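Local coordinates for protein ATP-dependent DNA helicase (Mycobacterium smegmatis, PDB 5V9X) that probably uses ATP hydrolysis to move 3'-to-5' along single-stranded DNA and unwind RNA:DNA duplexes, as a member of the Lhr helicase family, at residues A402-V413 with T442-E452. Sequence-based numbering, arbitrary orientation.
Sequences APPSVASGLQRV and TVQRMQTGDIE
The carboxylate of Glu452 sits against the start of helix 406-413. Glu452 OE2 takes the backbone N-H of Ala407 on the syn lone pair, 3.1 Å from Ala407 N and nearly straight at 163°. Val406 N also points at this oxygen, but that bond is weak and bent. The other oxygen, OE1, lies beside the methyl of Ala407. A bend at chi2 turns the Glu452 chain back toward the helix. OE2 thus meets two backbone N-H groups of the first turn, and the positive end of the helix dipole would probably favour its charge. Ser405 is the N-cap, and its OG accepts a weak bond from Ser408 N. The second flat group, the guanidinium of Arg445, has CB of Asp450 over one face, toward its rim. The Arg445 stem faces the other helix, with Arg445 CB 3.5 Å from Val406 CG2.

Helices 406-413 and 433-448 belong to the second RecA-like domain, and the axes of 406-413 and 442-448 cross at -73°. Helix 406-413 leads into what is probably helicase motif VI, beginning at Gln411 and Arg412. Met446 is a knob in a hole formed by Val406, Gly409, Leu410 and Val413. Its chain bends at chi3 (67°), which brings Met446 CE over the Gly409 backbone and 3.9 Å from Val413 CG2. Leu410 runs antiparallel beside Met446, its CD2 against Met446 CB. Leu410 CD1 meets Ile451 CG2 at 3.7 Å, one side chain lying across the other. A Schellman motif with Gly449 at C-prime ends helix 433-448. Pro403 CG and Thr442 CG2 touch tip to tip at 3.6 Å. Pro404 packs on a guanine base of the bound DNA.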
loop_
_atom_site.group_PDB
_atom_site.type_symbol
_atom_site.label_atom_id
_atom_site.label_comp_id
_atom_site.label_asym_id
_atom_site.label_seq_id
_atom_site.Cartn_x
_atom_site.Cartn_y
_atom_site.Cartn_z
ATOM N N ALA A 402 -14.092 -1.954 -5.259
ATOM C CA ALA A 402 -13.738 -1.261 -4.030
ATOM C C ALA A 402 -12.223 -1.081 -3.958
ATOM O O ALA A 402 -11.471 -1.983 -4.345
ATOM C CB ALA A 402 -14.238 -2.034 -2.809
ATOM N N PRO A 403 -11.742 0.067 -3.490
ATOM C CA PRO A 403 -10.294 0.301 -3.425
ATOM C C PRO A 403 -9.664 -0.501 -2.299
ATOM O O PRO A 403 -10.373 -1.001 -1.413
ATOM C CB PRO A 403 -10.197 1.812 -3.170
ATOM C CG PRO A 403 -11.473 2.159 -2.498
ATOM C CD PRO A 403 -12.519 1.247 -3.068
ATOM N N PRO A 404 -8.334 -0.654 -2.299
ATOM C CA PRO A 404 -7.697 -1.526 -1.295
ATOM C C PRO A 404 -7.874 -1.064 0.142
ATOM O O PRO A 404 -7.737 -1.885 1.057
ATOM C CB PRO A 404 -6.217 -1.513 -1.707
ATOM C CG PRO A 404 -6.055 -0.271 -2.516
ATOM C CD PRO A 404 -7.350 -0.107 -3.249
ATOM N N SER A 405 -8.168 0.212 0.377
ATOM C CA SER A 405 -8.433 0.700 1.724
ATOM C C SER A 405 -9.214 2.001 1.623
ATOM O O SER A 405 -9.388 2.564 0.539
ATOM C CB SER A 405 -7.138 0.896 2.517
ATOM O OG SER A 405 -6.288 1.836 1.886
ATOM N N VAL A 406 -9.693 2.470 2.777
ATOM C CA VAL A 406 -10.420 3.734 2.817
ATOM C C VAL A 406 -9.478 4.897 2.538
ATOM O O VAL A 406 -9.832 5.844 1.825
ATOM C CB VAL A 406 -11.136 3.893 4.169
ATOM C CG1 VAL A 406 -11.762 5.275 4.291
ATOM C CG2 VAL A 406 -12.191 2.811 4.334
ATOM N N ALA A 407 -8.261 4.838 3.088
ATOM C CA ALA A 407 -7.296 5.909 2.867
ATOM C C ALA A 407 -6.985 6.077 1.386
ATOM O O ALA A 407 -6.927 7.206 0.880
ATOM C CB ALA A 407 -6.018 5.635 3.660
ATOM N N SER A 408 -6.790 4.967 0.668
ATOM C CA SER A 408 -6.486 5.067 -0.755
ATOM C C SER A 408 -7.660 5.655 -1.528
ATOM O O SER A 408 -7.466 6.485 -2.424
ATOM C CB SER A 408 -6.098 3.698 -1.314
ATOM O OG SER A 408 -7.228 2.855 -1.445
ATOM N N GLY A 409 -8.886 5.246 -1.189
ATOM C CA GLY A 409 -10.053 5.839 -1.824
ATOM C C GLY A 409 -10.116 7.344 -1.638
ATOM O O GLY A 409 -10.530 8.074 -2.541
ATOM N N LEU A 410 -9.705 7.828 -0.463
ATOM C CA LEU A 410 -9.628 9.267 -0.234
ATOM C C LEU A 410 -8.489 9.898 -1.022
ATOM O O LEU A 410 -8.599 11.052 -1.453
ATOM C CB LEU A 410 -9.457 9.554 1.257
ATOM C CG LEU A 410 -10.690 9.379 2.143
ATOM C CD1 LEU A 410 -10.301 9.431 3.608
ATOM C CD2 LEU A 410 -11.721 10.450 1.824
ATOM N N GLN A 411 -7.389 9.168 -1.209
ATOM C CA GLN A 411 -6.278 9.698 -1.991
ATOM C C GLN A 411 -6.585 9.675 -3.484
ATOM O O GLN A 411 -6.277 10.635 -4.199
ATOM C CB GLN A 411 -5.005 8.907 -1.688
ATOM C CG GLN A 411 -4.452 9.134 -0.288
ATOM C CD GLN A 411 -3.796 10.496 -0.125
ATOM O OE1 GLN A 411 -3.777 11.310 -1.054
ATOM N NE2 GLN A 411 -3.251 10.751 1.060
ATOM N N ARG A 412 -7.205 8.595 -3.964
ATOM C CA ARG A 412 -7.510 8.478 -5.386
ATOM C C ARG A 412 -8.541 9.516 -5.815
ATOM O O ARG A 412 -8.315 10.282 -6.758
ATOM C CB ARG A 412 -7.994 7.059 -5.701
ATOM C CG ARG A 412 -6.892 6.014 -5.626
ATOM C CD ARG A 412 -7.382 4.636 -6.030
ATOM N NE ARG A 412 -6.368 3.616 -5.783
ATOM C CZ ARG A 412 -6.511 2.328 -6.079
ATOM N NH1 ARG A 412 -7.630 1.894 -6.642
ATOM N NH2 ARG A 412 -5.532 1.474 -5.814
ATOM N N VAL A 413 -9.687 9.556 -5.130
ATOM C CA VAL A 413 -10.720 10.535 -5.466
ATOM C C VAL A 413 -10.188 11.954 -5.308
ATOM O O VAL A 413 -10.634 12.875 -6.003
ATOM C CB VAL A 413 -11.979 10.296 -4.608
ATOM C CG1 VAL A 413 -13.016 11.391 -4.835
ATOM C CG2 VAL A 413 -12.579 8.928 -4.919
ATOM N N THR A 442 -16.938 1.531 1.919
ATOM C CA THR A 442 -15.818 2.413 1.605
ATOM C C THR A 442 -16.282 3.858 1.468
ATOM O O THR A 442 -15.686 4.769 2.054
ATOM C CB THR A 442 -15.123 1.942 0.329
ATOM O OG1 THR A 442 -14.619 0.616 0.524
ATOM C CG2 THR A 442 -13.971 2.869 -0.015
ATOM N N VAL A 443 -17.350 4.087 0.698
ATOM C CA VAL A 443 -17.918 5.429 0.587
ATOM C C VAL A 443 -18.339 5.943 1.957
ATOM O O VAL A 443 -18.130 7.116 2.291
ATOM C CB VAL A 443 -19.097 5.428 -0.405
ATOM C CG1 VAL A 443 -19.902 6.717 -0.292
ATOM C CG2 VAL A 443 -18.594 5.240 -1.825
ATOM N N GLN A 444 -18.927 5.067 2.774
ATOM C CA GLN A 444 -19.359 5.459 4.111
ATOM C C GLN A 444 -18.182 5.938 4.953
ATOM O O GLN A 444 -18.234 7.017 5.557
ATOM C CB GLN A 444 -20.067 4.282 4.781
ATOM C CG GLN A 444 -20.480 4.525 6.216
ATOM C CD GLN A 444 -21.083 3.290 6.851
ATOM O OE1 GLN A 444 -22.276 3.020 6.705
ATOM N NE2 GLN A 444 -20.256 2.521 7.553
ATOM N N ARG A 445 -17.105 5.150 5.000
ATOM C CA ARG A 445 -15.947 5.522 5.805
ATOM C C ARG A 445 -15.239 6.751 5.246
ATOM O O ARG A 445 -14.681 7.542 6.014
ATOM C CB ARG A 445 -14.973 4.346 5.900
ATOM C CG ARG A 445 -15.597 3.042 6.394
ATOM C CD ARG A 445 -15.520 2.902 7.905
ATOM N NE ARG A 445 -14.207 2.438 8.347
ATOM C CZ ARG A 445 -13.867 2.262 9.619
ATOM N NH1 ARG A 445 -14.742 2.519 10.583
ATOM N NH2 ARG A 445 -12.651 1.836 9.931
ATOM N N MET A 446 -15.246 6.926 3.920
ATOM C CA MET A 446 -14.603 8.093 3.319
ATOM C C MET A 446 -15.298 9.383 3.732
ATOM O O MET A 446 -14.637 10.398 3.988
ATOM C CB MET A 446 -14.597 7.972 1.796
ATOM C CG MET A 446 -13.667 6.920 1.236
ATOM S SD MET A 446 -14.035 6.587 -0.501
ATOM C CE MET A 446 -13.575 8.148 -1.248
ATOM N N GLN A 447 -16.631 9.369 3.785
ATOM C CA GLN A 447 -17.370 10.570 4.156
ATOM C C GLN A 447 -17.129 10.954 5.611
ATOM O O GLN A 447 -17.152 12.144 5.945
ATOM C CB GLN A 447 -18.862 10.363 3.891
ATOM C CG GLN A 447 -19.202 10.159 2.420
ATOM C CD GLN A 447 -20.656 9.789 2.194
ATOM O OE1 GLN A 447 -21.363 9.400 3.124
ATOM N NE2 GLN A 447 -21.109 9.911 0.951
ATOM N N THR A 448 -16.892 9.976 6.485
ATOM C CA THR A 448 -16.592 10.237 7.888
ATOM C C THR A 448 -15.098 10.215 8.193
ATOM O O THR A 448 -14.710 10.482 9.334
ATOM C CB THR A 448 -17.312 9.222 8.783
ATOM O OG1 THR A 448 -16.831 7.902 8.498
ATOM C CG2 THR A 448 -18.814 9.269 8.547
ATOM N N GLY A 449 -14.256 9.905 7.212
ATOM C CA GLY A 449 -12.821 9.916 7.430
ATOM C C GLY A 449 -12.303 8.809 8.321
ATOM O O GLY A 449 -11.283 8.989 8.990
ATOM N N ASP A 450 -12.982 7.661 8.347
ATOM C CA ASP A 450 -12.586 6.536 9.194
ATOM C C ASP A 450 -11.580 5.679 8.433
ATOM O O ASP A 450 -11.919 4.681 7.793
ATOM C CB ASP A 450 -13.807 5.726 9.614
ATOM C CG ASP A 450 -14.586 6.382 10.737
ATOM O OD1 ASP A 450 -13.979 6.692 11.784
ATOM O OD2 ASP A 450 -15.805 6.603 10.570
ATOM N N ILE A 451 -10.310 6.079 8.516
ATOM C CA ILE A 451 -9.235 5.347 7.854
ATOM C C ILE A 451 -8.607 4.360 8.830
ATOM O O ILE A 451 -8.973 4.310 10.010
ATOM C CB ILE A 451 -8.176 6.302 7.275
ATOM C CG1 ILE A 451 -7.564 7.166 8.378
ATOM C CG2 ILE A 451 -8.783 7.171 6.181
ATOM C CD1 ILE A 451 -6.462 8.077 7.884
ATOM N N GLU A 452 -7.654 3.575 8.341
ATOM C CA GLU A 452 -7.051 2.513 9.128
ATOM C C GLU A 452 -5.967 3.065 10.045
ATOM O O GLU A 452 -5.313 4.067 9.739
ATOM C CB GLU A 452 -6.455 1.443 8.213
ATOM C CG GLU A 452 -7.278 1.150 6.962
ATOM C CD GLU A 452 -7.017 2.138 5.834
ATOM O OE1 GLU A 452 -5.841 2.497 5.613
ATOM O OE2 GLU A 452 -7.992 2.561 5.176
#